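PDB 3PHS: cell wall surface anchor family protein from Streptococcus agalactiae, which serves as the minor pilin GBS52 of the cell-wall-linked pilus and mediates adhesion to lung epithelial cells through an IgG-like domain. Local coordinates for residues Asn111-Ala116 with Lys130-Thr135; Gly136-Leu141 with Ile194-Leu199; Val157-Glu162 with Ala183-Thr188; Tyr204-Ile209 with Thr222-Glu227. All coordinates share one frame; numbering follows the deposited sequence.

Contact 1: residues Asn111-Ala116 with Lys130-Thr135; sequences NRNVSA and KIIWST
A single beta bridge between Val-114 and Ile-131 joins the type I turn Asn-111 to Val-114 with the segment that leads into the next domain. Both bonds of the bridge are nearly linear: Ile-132 N reaches Asn-113 O at 2.9 Å, and Ser-115 N reaches Lys-130 O at 3.0 Å. Asparagine suits the turn's first position, since Asn-111 OD1 accepts from Asn-113 N at 2.9 Å in an Asx turn. Asn-113 lays its side chain across that of Ile-132 at about a right angle, with Asn-113 OD1 3.4 Å from Ile-132 CD1. Ser-115, small and polar, suits the wet side: one water links its OG to Lys-130 O, and another links Ser-115 O to Lys-130 N. The branched Val-114 and Ile-131 lie side by side, Val-114 CG2 to Ile-131 CG1 4.2 Å, and both touch His-19 of strand 13-21. Val-114 also packs on Ala-104 of strand 98-106, while Asn-113 and Ile-132 meet Ile-200 of strand 193-200.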
loop_
_atom_site.group_PDB
_atom_site.type_symbol
_atom_site.label_atom_id
_atom_site.label_comp_id
_atom_site.label_asym_id
_atom_site.label_seq_id
_atom_site.Cartn_x
_atom_site.Cartn_y
_atom_site.Cartn_z
ATOM N N ASN A 111 2.723 6.361 3.140
ATOM C CA ASN A 111 2.580 5.719 1.845
ATOM C C ASN A 111 3.589 4.566 1.814
ATOM O O ASN A 111 4.800 4.798 1.776
ATOM C CB ASN A 111 2.852 6.737 0.724
ATOM C CG ASN A 111 2.698 6.127 -0.668
ATOM O OD1 ASN A 111 2.666 4.903 -0.805
ATOM N ND2 ASN A 111 2.605 6.974 -1.694
ATOM N N ARG A 112 3.109 3.318 1.872
ATOM C CA ARG A 112 4.027 2.176 1.955
ATOM C C ARG A 112 4.857 1.971 0.671
ATOM O O ARG A 112 5.850 1.247 0.685
ATOM C CB ARG A 112 3.263 0.885 2.298
ATOM C CG ARG A 112 2.464 0.334 1.130
ATOM C CD ARG A 112 1.792 -0.993 1.500
ATOM N NE ARG A 112 1.219 -1.645 0.318
ATOM C CZ ARG A 112 0.803 -2.909 0.302
ATOM N NH1 ARG A 112 0.872 -3.662 1.398
ATOM N NH2 ARG A 112 0.307 -3.414 -0.809
ATOM N N ASN A 113 4.468 2.628 -0.416
ATOM C CA ASN A 113 5.155 2.462 -1.700
ATOM C C ASN A 113 6.414 3.345 -1.839
ATOM O O ASN A 113 7.146 3.256 -2.824
ATOM C CB ASN A 113 4.175 2.670 -2.845
ATOM C CG ASN A 113 3.058 1.638 -2.818
ATOM O OD1 ASN A 113 3.319 0.439 -2.726
ATOM N ND2 ASN A 113 1.816 2.100 -2.829
ATOM N N VAL A 114 6.654 4.167 -0.819
ATOM C CA VAL A 114 7.871 4.936 -0.712
ATOM C C VAL A 114 8.616 4.453 0.536
ATOM O O VAL A 114 8.070 4.483 1.641
ATOM C CB VAL A 114 7.557 6.444 -0.592
ATOM C CG1 VAL A 114 8.869 7.271 -0.509
ATOM C CG2 VAL A 114 6.718 6.889 -1.800
ATOM N N SER A 115 9.855 4.005 0.355
ATOM C CA SER A 115 10.657 3.574 1.482
ATOM C C SER A 115 11.064 4.799 2.284
ATOM O O SER A 115 11.638 5.745 1.732
ATOM C CB SER A 115 11.891 2.806 1.006
ATOM O OG SER A 115 11.511 1.538 0.486
ATOM N N ALA A 116 10.731 4.791 3.577
ATOM C CA ALA A 116 11.154 5.858 4.474
ATOM C C ALA A 116 12.677 5.802 4.665
ATOM O O ALA A 116 13.312 4.755 4.448
ATOM C CB ALA A 116 10.453 5.733 5.811
ATOM N N LYS A 130 13.370 5.418 -2.494
ATOM C CA LYS A 130 13.101 4.195 -3.268
ATOM C C LYS A 130 11.600 4.069 -3.416
ATOM O O LYS A 130 10.869 4.040 -2.423
ATOM C CB LYS A 130 13.680 2.968 -2.560
ATOM C CG LYS A 130 15.194 3.071 -2.372
ATOM C CD LYS A 130 15.779 1.882 -1.599
ATOM C CE LYS A 130 17.234 2.165 -1.214
ATOM N NZ LYS A 130 17.693 1.245 -0.126
ATOM N N ILE A 131 11.142 4.064 -4.663
ATOM C CA ILE A 131 9.730 4.202 -4.934
ATOM C C ILE A 131 9.274 3.016 -5.761
ATOM O O ILE A 131 9.882 2.700 -6.773
ATOM C CB ILE A 131 9.441 5.533 -5.677
ATOM C CG1 ILE A 131 9.659 6.722 -4.725
ATOM C CG2 ILE A 131 7.981 5.593 -6.209
ATOM C CD1 ILE A 131 10.086 7.975 -5.468
ATOM N N ILE A 132 8.206 2.365 -5.317
ATOM C CA ILE A 132 7.629 1.284 -6.106
ATOM C C ILE A 132 6.305 1.751 -6.695
ATOM O O ILE A 132 5.549 2.493 -6.053
ATOM C CB ILE A 132 7.500 -0.077 -5.347
ATOM C CG1 ILE A 132 6.602 0.049 -4.120
ATOM C CG2 ILE A 132 8.904 -0.663 -4.998
ATOM C CD1 ILE A 132 6.061 -1.312 -3.613
ATOM N N TRP A 133 6.039 1.321 -7.922
ATOM C CA TRP A 133 4.889 1.830 -8.674
ATOM C C TRP A 133 4.324 0.837 -9.685
ATOM O O TRP A 133 3.192 0.994 -10.079
ATOM C CB TRP A 133 5.263 3.133 -9.407
ATOM C CG TRP A 133 6.406 2.955 -10.353
ATOM C CD1 TRP A 133 7.736 3.111 -10.070
ATOM C CD2 TRP A 133 6.327 2.560 -11.725
ATOM N NE1 TRP A 133 8.489 2.847 -11.195
ATOM C CE2 TRP A 133 7.647 2.509 -12.224
ATOM C CE3 TRP A 133 5.265 2.243 -12.587
ATOM C CZ2 TRP A 133 7.936 2.156 -13.554
ATOM C CZ3 TRP A 133 5.564 1.889 -13.918
ATOM C CH2 TRP A 133 6.876 1.850 -14.376
ATOM N N SER A 134 5.118 -0.151 -10.109
ATOM C CA SER A 134 4.697 -1.102 -11.165
ATOM C C SER A 134 3.511 -1.946 -10.702
ATOM O O SER A 134 3.503 -2.464 -9.573
ATOM C CB SER A 134 5.875 -2.014 -11.542
ATOM O OG SER A 134 6.817 -1.297 -12.334
ATOM N N THR A 135 2.518 -2.120 -11.575
ATOM C CA THR A 135 1.270 -2.788 -11.144
ATOM C C THR A 135 1.121 -4.209 -11.680
ATOM O O THR A 135 1.761 -4.592 -12.644
ATOM C CB THR A 135 0.009 -1.972 -11.518
ATOM O OG1 THR A 135 -0.108 -1.861 -12.955
ATOM C CG2 THR A 135 0.042 -0.577 -10.862
HETATM O O HOH W 1 13.946 5.531 0.290
HETATM O O HOH W 2 9.867 1.195 -1.841
#

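Contact 2: residues Gly136-Leu141 with Ile194-Leu199; sequences GELDLL and IRISGL
Leu-138 with Ile-196 and Leu-140 with Ile-194 form antiparallel hydrogen-bonded pairs in one sheet of the prealbumin-like domain, each closed by two N-H to O bonds, for instance Leu-138 N to Ile-196 O at 2.9 Å. Gly-136 pairs in the same way with Leu-199, but the register slips by one residue between Gly-136 and Leu-138, a beta bulge. Gly-198 lies at this irregularity with a positive phi of 74°, a conformation that glycine adopts readily.

The apolar contacts share one face. Leu-138 CD2 meets Ile-196 CD1 at 4.2 Å, and Leu-140 CD2 meets Ile-194 CD1 at 4.1 Å, each pair lying side by side. Leu-199 CD1 comes up to Leu-138 CB at 4.2 Å. Toward strand 157-162 of the facing sheet, Leu-140 and Ile-194 pack on Phe-158, Ile-196 and Leu-199 on Leu-160; Leu-138 packs on Val-234 and Ile-226.

On the other face the contact is ionic. Asp-139 and Arg-195 run alongside each other, and Asp-139 OD2 forms a salt bridge with Arg-195 NE at 3.0 Å, although its hydrogen bond is weak, bent to 124°. The carboxylate and guanidinium planes stand 62° apart. Asp-139 OD1, which lies over a guanidinium face, is hydrogen-bonded to His-193 ND1. Glu-137 OE2 bonds to Thr-231 OG1.

The chemistry thus implies a two-sided pairing, with aliphatic carbon turned to the sandwich core and charge kept on the more exposed face.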
loop_
_atom_site.group_PDB
_atom_site.type_symbol
_atom_site.label_atom_id
_atom_site.label_comp_id
_atom_site.label_asym_id
_atom_site.label_seq_id
_atom_site.Cartn_x
_atom_site.Cartn_y
_atom_site.Cartn_z
ATOM N N GLY A 136 0.273 -4.990 -11.025
ATOM C CA GLY A 136 -0.206 -6.243 -11.600
ATOM C C GLY A 136 -1.658 -6.391 -11.208
ATOM O O GLY A 136 -2.254 -5.469 -10.672
ATOM N N GLU A 137 -2.211 -7.576 -11.428
ATOM C CA GLU A 137 -3.651 -7.750 -11.370
ATOM C C GLU A 137 -4.037 -8.922 -10.469
ATOM O O GLU A 137 -3.279 -9.868 -10.275
ATOM C CB GLU A 137 -4.174 -7.926 -12.814
ATOM C CG GLU A 137 -5.444 -8.732 -13.021
ATOM C CD GLU A 137 -5.686 -9.060 -14.494
ATOM O OE1 GLU A 137 -5.687 -8.125 -15.328
ATOM O OE2 GLU A 137 -5.857 -10.258 -14.822
ATOM N N LEU A 138 -5.238 -8.820 -9.912
ATOM C CA LEU A 138 -5.830 -9.888 -9.125
ATOM C C LEU A 138 -6.964 -10.469 -9.945
ATOM O O LEU A 138 -7.753 -9.718 -10.515
ATOM C CB LEU A 138 -6.411 -9.307 -7.840
ATOM C CG LEU A 138 -7.372 -10.161 -7.014
ATOM C CD1 LEU A 138 -6.624 -11.410 -6.510
ATOM C CD2 LEU A 138 -7.914 -9.325 -5.851
ATOM N N ASP A 139 -7.055 -11.800 -10.008
ATOM C CA ASP A 139 -8.258 -12.438 -10.531
ATOM C C ASP A 139 -8.798 -13.440 -9.509
ATOM O O ASP A 139 -8.245 -14.529 -9.337
ATOM C CB ASP A 139 -8.009 -13.124 -11.874
ATOM C CG ASP A 139 -9.300 -13.518 -12.574
ATOM O OD1 ASP A 139 -10.368 -13.561 -11.914
ATOM O OD2 ASP A 139 -9.256 -13.784 -13.787
ATOM N N LEU A 140 -9.869 -13.039 -8.839
ATOM C CA LEU A 140 -10.522 -13.860 -7.838
ATOM C C LEU A 140 -11.664 -14.632 -8.473
ATOM O O LEU A 140 -12.520 -14.048 -9.140
ATOM C CB LEU A 140 -11.049 -13.000 -6.692
ATOM C CG LEU A 140 -11.988 -13.617 -5.639
ATOM C CD1 LEU A 140 -11.335 -14.806 -4.932
ATOM C CD2 LEU A 140 -12.428 -12.550 -4.628
ATOM N N LEU A 141 -11.655 -15.943 -8.248
ATOM C CA LEU A 141 -12.798 -16.778 -8.552
ATOM C C LEU A 141 -13.422 -17.206 -7.226
ATOM O O LEU A 141 -12.740 -17.759 -6.361
ATOM C CB LEU A 141 -12.366 -18.005 -9.371
ATOM C CG LEU A 141 -13.411 -19.133 -9.471
ATOM C CD1 LEU A 141 -14.671 -18.678 -10.210
ATOM C CD2 LEU A 141 -12.837 -20.405 -10.084
ATOM N N ILE A 194 -14.032 -11.491 -9.576
ATOM C CA ILE A 194 -13.675 -10.097 -9.342
ATOM C C ILE A 194 -12.282 -9.984 -9.965
ATOM O O ILE A 194 -11.364 -10.711 -9.566
ATOM C CB ILE A 194 -13.631 -9.752 -7.829
ATOM C CG1 ILE A 194 -15.043 -9.762 -7.243
ATOM C CG2 ILE A 194 -12.945 -8.377 -7.587
ATOM C CD1 ILE A 194 -15.096 -9.650 -5.733
ATOM N N ARG A 195 -12.125 -9.100 -10.952
ATOM C CA ARG A 195 -10.802 -8.826 -11.535
ATOM C C ARG A 195 -10.434 -7.372 -11.293
ATOM O O ARG A 195 -11.246 -6.472 -11.529
ATOM C CB ARG A 195 -10.765 -9.115 -13.034
ATOM C CG ARG A 195 -11.003 -10.573 -13.399
ATOM C CD ARG A 195 -11.054 -10.769 -14.908
ATOM N NE ARG A 195 -11.287 -12.176 -15.273
ATOM C CZ ARG A 195 -12.489 -12.736 -15.395
ATOM N NH1 ARG A 195 -13.590 -12.020 -15.175
ATOM N NH2 ARG A 195 -12.592 -14.018 -15.740
ATOM N N ILE A 196 -9.229 -7.143 -10.783
ATOM C CA ILE A 196 -8.791 -5.777 -10.456
ATOM C C ILE A 196 -7.374 -5.628 -11.016
ATOM O O ILE A 196 -6.497 -6.361 -10.627
ATOM C CB ILE A 196 -8.775 -5.506 -8.923
ATOM C CG1 ILE A 196 -10.152 -5.772 -8.266
ATOM C CG2 ILE A 196 -8.355 -4.050 -8.637
ATOM C CD1 ILE A 196 -10.091 -5.890 -6.727
ATOM N N SER A 197 -7.157 -4.693 -11.935
ATOM C CA SER A 197 -5.788 -4.455 -12.408
ATOM C C SER A 197 -5.312 -3.120 -11.824
ATOM O O SER A 197 -6.055 -2.454 -11.116
ATOM C CB SER A 197 -5.717 -4.476 -13.932
ATOM O OG SER A 197 -6.578 -3.495 -14.461
ATOM N N GLY A 198 -4.066 -2.757 -12.097
ATOM C CA GLY A 198 -3.542 -1.471 -11.650
ATOM C C GLY A 198 -3.255 -1.455 -10.150
ATOM O O GLY A 198 -3.309 -0.388 -9.523
ATOM N N LEU A 199 -2.979 -2.627 -9.569
ATOM C CA LEU A 199 -2.557 -2.706 -8.161
ATOM C C LEU A 199 -1.037 -2.706 -8.088
ATOM O O LEU A 199 -0.377 -3.553 -8.685
ATOM C CB LEU A 199 -3.105 -3.962 -7.461
ATOM C CG LEU A 199 -4.642 -3.978 -7.293
ATOM C CD1 LEU A 199 -5.153 -5.395 -7.072
ATOM C CD2 LEU A 199 -5.103 -3.050 -6.178
#

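Contact 3: residues Val157-Glu162 with Ala183-Thr188; sequences VFELYE and AKHLET
Leu-186 faces Phe-158 in an antiparallel hydrogen-bonded pair, Phe-158 N to Leu-186 O at 2.8 Å and Leu-186 N to Phe-158 O at 2.9 Å. Leucine fits this buried place because its methyl can reach along the neighbouring strand: Leu-186 CD1 lies 3.9 Å from Leu-160 CB. The side chain of Leu-186 goes on to touch Ile-196 of strand 193-200, while Phe-158 presents its ring edge to Thr-188 CG2.

Val-157 sits on the other face of the sheet. His-185 is modelled in two conformations; in one, Val-157 CG1, anti to the backbone N (chi1 177°), lies over a face of the ring in a CH-pi contact, 3.9 Å from the centroid. The second methyl, Val-157 CG2, meets the aliphatic CG of Glu-187. A beta-branched residue can thus serve two neighbours at once.

The short strand 186-187 is an edge of a four-stranded antiparallel sheet within a region assigned to the prealbumin-like fold, and beyond the Leu-186 pair the backbones separate. There a water bridges Leu-160 N, from which it accepts, and Lys-184 O, to which it probably donates.

Glu-159 supplies the third large surface. In that same histidine conformation its OE2 lies at the ring edge; it also meets Lys-184 CD at 3.4 Å. Lys-184 NZ stays 4.0 Å from Glu-159 OE2, too far for a salt bridge, so any attraction is probably diffuse. Glu-159 OE1 accepts from Tyr-161 OH at 2.8 Å.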
loop_
_atom_site.group_PDB
_atom_site.type_symbol
_atom_site.label_atom_id
_atom_site.label_comp_id
_atom_site.label_asym_id
_atom_site.label_seq_id
_atom_site.Cartn_x
_atom_site.Cartn_y
_atom_site.Cartn_z
ATOM N N VAL A 157 -19.788 -10.285 -1.967
ATOM C CA VAL A 157 -19.209 -8.955 -1.727
ATOM C C VAL A 157 -17.891 -9.054 -0.955
ATOM O O VAL A 157 -17.807 -9.689 0.096
ATOM C CB VAL A 157 -20.229 -8.029 -1.003
ATOM C CG1 VAL A 157 -19.619 -6.639 -0.660
ATOM C CG2 VAL A 157 -21.501 -7.892 -1.854
ATOM N N PHE A 158 -16.863 -8.415 -1.509
ATOM C CA PHE A 158 -15.556 -8.319 -0.890
ATOM C C PHE A 158 -15.090 -6.855 -0.798
ATOM O O PHE A 158 -15.583 -5.997 -1.537
ATOM C CB PHE A 158 -14.527 -9.053 -1.748
ATOM C CG PHE A 158 -14.571 -10.555 -1.628
ATOM C CD1 PHE A 158 -15.380 -11.310 -2.471
ATOM C CD2 PHE A 158 -13.743 -11.214 -0.734
ATOM C CE1 PHE A 158 -15.389 -12.723 -2.372
ATOM C CE2 PHE A 158 -13.747 -12.614 -0.638
ATOM C CZ PHE A 158 -14.578 -13.350 -1.459
ATOM N N GLU A 159 -14.162 -6.604 0.122
ATOM C CA GLU A 159 -13.344 -5.387 0.127
ATOM C C GLU A 159 -11.885 -5.819 0.022
ATOM O O GLU A 159 -11.549 -6.953 0.354
ATOM C CB GLU A 159 -13.580 -4.573 1.393
ATOM C CG GLU A 159 -14.970 -3.947 1.424
ATOM C CD GLU A 159 -15.327 -3.328 2.756
ATOM O OE1 GLU A 159 -14.564 -3.457 3.734
ATOM O OE2 GLU A 159 -16.403 -2.701 2.809
ATOM N N LEU A 160 -11.029 -4.916 -0.447
ATOM C CA LEU A 160 -9.597 -5.183 -0.569
ATOM C C LEU A 160 -8.813 -4.158 0.252
ATOM O O LEU A 160 -9.162 -2.974 0.257
ATOM C CB LEU A 160 -9.184 -5.118 -2.039
ATOM C CG LEU A 160 -7.720 -5.452 -2.344
ATOM C CD1 LEU A 160 -7.383 -6.913 -2.106
ATOM C CD2 LEU A 160 -7.385 -5.071 -3.790
ATOM N N TYR A 161 -7.792 -4.622 0.969
ATOM C CA TYR A 161 -6.962 -3.771 1.804
ATOM C C TYR A 161 -5.504 -4.013 1.469
ATOM O O TYR A 161 -5.149 -5.095 1.057
ATOM C CB TYR A 161 -7.169 -4.129 3.283
ATOM C CG TYR A 161 -8.530 -3.747 3.786
ATOM C CD1 TYR A 161 -9.648 -4.555 3.537
ATOM C CD2 TYR A 161 -8.713 -2.562 4.489
ATOM C CE1 TYR A 161 -10.921 -4.175 3.986
ATOM C CE2 TYR A 161 -9.959 -2.190 4.955
ATOM C CZ TYR A 161 -11.059 -2.996 4.709
ATOM O OH TYR A 161 -12.301 -2.588 5.179
ATOM N N GLU A 162 -4.655 -3.011 1.683
ATOM C CA GLU A 162 -3.223 -3.297 1.790
ATOM C C GLU A 162 -3.053 -4.153 3.054
ATOM O O GLU A 162 -3.837 -4.011 4.001
ATOM C CB GLU A 162 -2.420 -1.990 1.907
ATOM C CG GLU A 162 -2.520 -1.105 0.656
ATOM C CD GLU A 162 -1.794 0.232 0.783
ATOM O OE1 GLU A 162 -1.239 0.533 1.857
ATOM O OE2 GLU A 162 -1.784 0.975 -0.210
ATOM N N ALA A 183 -15.422 2.763 -5.829
ATOM C CA ALA A 183 -16.150 2.082 -4.757
ATOM C C ALA A 183 -15.278 1.089 -3.989
ATOM O O ALA A 183 -14.385 0.477 -4.572
ATOM C CB ALA A 183 -17.336 1.357 -5.364
ATOM N N LYS A 184 -15.550 0.933 -2.695
ATOM C CA LYS A 184 -14.894 -0.093 -1.880
ATOM C C LYS A 184 -15.558 -1.479 -2.045
ATOM O O LYS A 184 -14.905 -2.524 -1.907
ATOM C CB LYS A 184 -14.779 0.336 -0.413
ATOM C CG LYS A 184 -16.093 0.456 0.336
ATOM C CD LYS A 184 -15.895 0.554 1.824
ATOM C CE LYS A 184 -17.222 0.879 2.498
ATOM N NZ LYS A 184 -17.076 1.128 3.942
ATOM N N HIS A 185 -16.857 -1.459 -2.351
ATOM C CA HIS A 185 -17.576 -2.714 -2.497
ATOM C C HIS A 185 -17.262 -3.367 -3.837
ATOM O O HIS A 185 -17.339 -2.772 -4.915
ATOM C CB HIS A 185 -19.078 -2.563 -2.213
ATOM C CG HIS A 185 -19.436 -2.721 -0.763
ATOM N ND1 HIS A 185 -20.711 -3.032 -0.338
ATOM C CD2 HIS A 185 -18.681 -2.620 0.359
ATOM C CE1 HIS A 185 -20.729 -3.104 0.980
ATOM N NE2 HIS A 185 -19.508 -2.859 1.428
ATOM N N LEU A 186 -16.816 -4.616 -3.732
ATOM C CA LEU A 186 -16.434 -5.394 -4.903
ATOM C C LEU A 186 -17.362 -6.597 -4.935
ATOM O O LEU A 186 -17.565 -7.242 -3.918
ATOM C CB LEU A 186 -14.968 -5.843 -4.807
ATOM C CG LEU A 186 -13.907 -4.786 -4.445
ATOM C CD1 LEU A 186 -12.615 -5.448 -3.966
ATOM C CD2 LEU A 186 -13.648 -3.870 -5.620
ATOM N N GLU A 187 -17.930 -6.885 -6.092
ATOM C CA GLU A 187 -18.944 -7.935 -6.180
ATOM C C GLU A 187 -18.600 -8.917 -7.292
ATOM O O GLU A 187 -18.266 -8.510 -8.402
ATOM C CB GLU A 187 -20.328 -7.301 -6.398
ATOM C CG GLU A 187 -21.456 -8.210 -5.987
ATOM C CD GLU A 187 -22.823 -7.573 -6.114
ATOM O OE1 GLU A 187 -23.063 -6.500 -5.508
ATOM O OE2 GLU A 187 -23.676 -8.181 -6.795
ATOM N N THR A 188 -18.661 -10.210 -6.991
ATOM C CA THR A 188 -18.363 -11.229 -7.982
ATOM C C THR A 188 -19.427 -11.161 -9.068
ATOM O O THR A 188 -20.609 -10.953 -8.775
ATOM C CB THR A 188 -18.298 -12.659 -7.385
ATOM O OG1 THR A 188 -19.574 -13.012 -6.838
ATOM C CG2 THR A 188 -17.234 -12.735 -6.284
HETATM O O HOH W 3 -12.236 -2.503 -1.293
#

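Contact 4: residues Tyr204-Ile209 with Thr222-Glu227; sequences YVLKEI and TAVTIE
Leu-206 O receives Thr-222 N at 2.9 Å and lies 3.1 Å from a water that probably donates to it and also meets Thr-222 OG1. Threonine suits this end of the pairing: its hydroxyl engages the water and Gln-219 NE2, while its side chain also packs on Ile-236 of strand 231-240. The two strands are antiparallel neighbours in the four-stranded sheet of a prealbumin-like domain, with 222-226 at the edge, and their short axes run 142° apart. A second hydrogen-bonded pair joins Tyr-204 to Val-224; Tyr-204 N reaches Val-224 O at 2.8 Å, whereas Val-224 N comes to Tyr-204 O from above the carbonyl plane.

Val-224 divides its branches between two neighbours. Val-224 CG1 touches Leu-206 CD1 at 3.8 Å, while Val-224 CG2, set between the backbone N and the carbonyl carbon, meets Tyr-204 CB at 3.8 Å. Leu-206 is long enough to continue inward to Leu-138 and Leu-140 of the facing sheet. Tyrosine suits position 204 because its ring packs on apolar neighbours while its OH bonds to Ile-200 O; Arg-112 makes a cation-pi contact with the ring. Obliquely to that ring, Ile-226 CG1 lies 3.6 Å from both Tyr-204 CD1 and Tyr-204 CE1.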
loop_
_atom_site.group_PDB
_atom_site.type_symbol
_atom_site.label_atom_id
_atom_site.label_comp_id
_atom_site.label_asym_id
_atom_site.label_seq_id
_atom_site.Cartn_x
_atom_site.Cartn_y
_atom_site.Cartn_z
ATOM N N TYR A 204 -1.677 -7.758 -0.117
ATOM C CA TYR A 204 -3.025 -7.263 0.092
ATOM C C TYR A 204 -3.860 -8.300 0.834
ATOM O O TYR A 204 -3.442 -9.440 1.009
ATOM C CB TYR A 204 -3.702 -6.921 -1.260
ATOM C CG TYR A 204 -3.027 -5.790 -2.010
ATOM C CD1 TYR A 204 -1.884 -6.015 -2.762
ATOM C CD2 TYR A 204 -3.528 -4.485 -1.942
ATOM C CE1 TYR A 204 -1.243 -4.965 -3.446
ATOM C CE2 TYR A 204 -2.895 -3.415 -2.632
ATOM C CZ TYR A 204 -1.757 -3.676 -3.374
ATOM O OH TYR A 204 -1.126 -2.645 -4.030
ATOM N N VAL A 205 -5.041 -7.882 1.262
ATOM C CA VAL A 205 -5.959 -8.769 1.973
ATOM C C VAL A 205 -7.360 -8.575 1.415
ATOM O O VAL A 205 -7.882 -7.450 1.363
ATOM C CB VAL A 205 -5.940 -8.522 3.503
ATOM C CG1 VAL A 205 -7.016 -9.364 4.211
ATOM C CG2 VAL A 205 -4.572 -8.806 4.082
ATOM N N LEU A 206 -7.965 -9.687 0.999
ATOM C CA LEU A 206 -9.366 -9.701 0.604
ATOM C C LEU A 206 -10.237 -10.010 1.815
ATOM O O LEU A 206 -10.023 -11.016 2.497
ATOM C CB LEU A 206 -9.590 -10.764 -0.474
ATOM C CG LEU A 206 -9.230 -10.392 -1.914
ATOM C CD1 LEU A 206 -9.187 -11.661 -2.750
ATOM C CD2 LEU A 206 -10.227 -9.368 -2.502
ATOM N N LYS A 207 -11.197 -9.149 2.077
ATOM C CA LYS A 207 -12.128 -9.366 3.147
ATOM C C LYS A 207 -13.508 -9.712 2.589
ATOM O O LYS A 207 -14.048 -8.976 1.836
ATOM C CB LYS A 207 -12.164 -8.149 4.072
ATOM C CG LYS A 207 -12.866 -8.384 5.376
ATOM C CD LYS A 207 -12.787 -7.166 6.328
ATOM C CE LYS A 207 -13.816 -7.259 7.473
ATOM N NZ LYS A 207 -13.932 -6.025 8.254
ATOM N N GLU A 208 -14.014 -10.895 2.910
ATOM C CA GLU A 208 -15.333 -11.259 2.415
ATOM C C GLU A 208 -16.365 -10.639 3.351
ATOM O O GLU A 208 -16.302 -10.845 4.565
ATOM C CB GLU A 208 -15.501 -12.785 2.345
ATOM C CG GLU A 208 -16.763 -13.196 1.601
ATOM C CD GLU A 208 -16.910 -14.716 1.452
ATOM O OE1 GLU A 208 -15.913 -15.456 1.594
ATOM O OE2 GLU A 208 -18.042 -15.149 1.170
ATOM N N ILE A 209 -17.301 -9.892 2.776
ATOM C CA ILE A 209 -18.243 -9.054 3.536
ATOM C C ILE A 209 -19.592 -9.739 3.659
ATOM O O ILE A 209 -20.193 -9.763 4.743
ATOM C CB ILE A 209 -18.463 -7.674 2.833
ATOM C CG1 ILE A 209 -17.130 -6.946 2.644
ATOM C CG2 ILE A 209 -19.452 -6.797 3.613
ATOM C CD1 ILE A 209 -16.306 -6.816 3.905
ATOM N N THR A 222 -8.399 -13.251 3.291
ATOM C CA THR A 222 -7.519 -14.060 2.438
ATOM C C THR A 222 -6.350 -13.202 1.957
ATOM O O THR A 222 -6.558 -12.159 1.329
ATOM C CB THR A 222 -8.281 -14.609 1.201
ATOM O OG1 THR A 222 -9.413 -15.387 1.637
ATOM C CG2 THR A 222 -7.370 -15.452 0.311
ATOM N N ALA A 223 -5.132 -13.655 2.251
ATOM C CA ALA A 223 -3.922 -12.947 1.830
ATOM C C ALA A 223 -3.700 -13.116 0.340
ATOM O O ALA A 223 -3.868 -14.212 -0.213
ATOM C CB ALA A 223 -2.708 -13.445 2.604
ATOM N N VAL A 224 -3.351 -12.025 -0.335
ATOM C CA VAL A 224 -2.965 -12.124 -1.743
ATOM C C VAL A 224 -1.720 -11.277 -1.993
ATOM O O VAL A 224 -1.597 -10.164 -1.468
ATOM C CB VAL A 224 -4.102 -11.753 -2.768
ATOM C CG1 VAL A 224 -5.490 -12.239 -2.314
ATOM C CG2 VAL A 224 -4.152 -10.273 -3.037
ATOM N N THR A 225 -0.807 -11.814 -2.790
ATOM C CA THR A 225 0.361 -11.046 -3.210
ATOM C C THR A 225 0.270 -10.707 -4.706
ATOM O O THR A 225 0.247 -11.618 -5.570
ATOM C CB THR A 225 1.683 -11.782 -2.877
ATOM O OG1 THR A 225 1.840 -11.879 -1.453
ATOM C CG2 THR A 225 2.880 -11.025 -3.465
ATOM N N ILE A 226 0.200 -9.406 -5.000
ATOM C CA ILE A 226 0.220 -8.918 -6.385
ATOM C C ILE A 226 1.672 -8.923 -6.855
ATOM O O ILE A 226 2.559 -8.397 -6.162
ATOM C CB ILE A 226 -0.377 -7.476 -6.510
ATOM C CG1 ILE A 226 -1.864 -7.423 -6.066
ATOM C CG2 ILE A 226 -0.146 -6.871 -7.933
ATOM C CD1 ILE A 226 -2.833 -8.213 -6.945
ATOM N N GLU A 227 1.907 -9.521 -8.025
ATOM C CA GLU A 227 3.206 -9.467 -8.677
ATOM C C GLU A 227 3.117 -8.571 -9.897
ATOM O O GLU A 227 2.133 -8.608 -10.633
ATOM C CB GLU A 227 3.661 -10.857 -9.100
ATOM C CG GLU A 227 4.096 -11.735 -7.938
ATOM C CD GLU A 227 4.319 -13.162 -8.380
ATOM O OE1 GLU A 227 5.208 -13.398 -9.226
ATOM O OE2 GLU A 227 3.597 -14.047 -7.888
HETATM O O HOH W 4 -11.484 -13.700 1.880
#

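In the fold
From the N terminus, contact 1 closes first, a short loop at the end of the first domain, and its second segment runs straight into strand 135-146, where contact 2 begins. Contact 2 closes a long loop that holds contact 3 nested within it; contact 4 follows in series after strand 193-200 has turned into strand 202-210. Contacts 3 and 4 belong to one sheet, since strands 157-162 and 202-210 are neighbours in it, and contact 2 belongs to the sheet packed against it, with Phe-158 and Ile-226 meeting its apolar side chains. Arg-112 of contact 1 reaches over to contact 4 and, through a long, weak ion pair, to Glu-162 of contact 3, tying the first domain to the second.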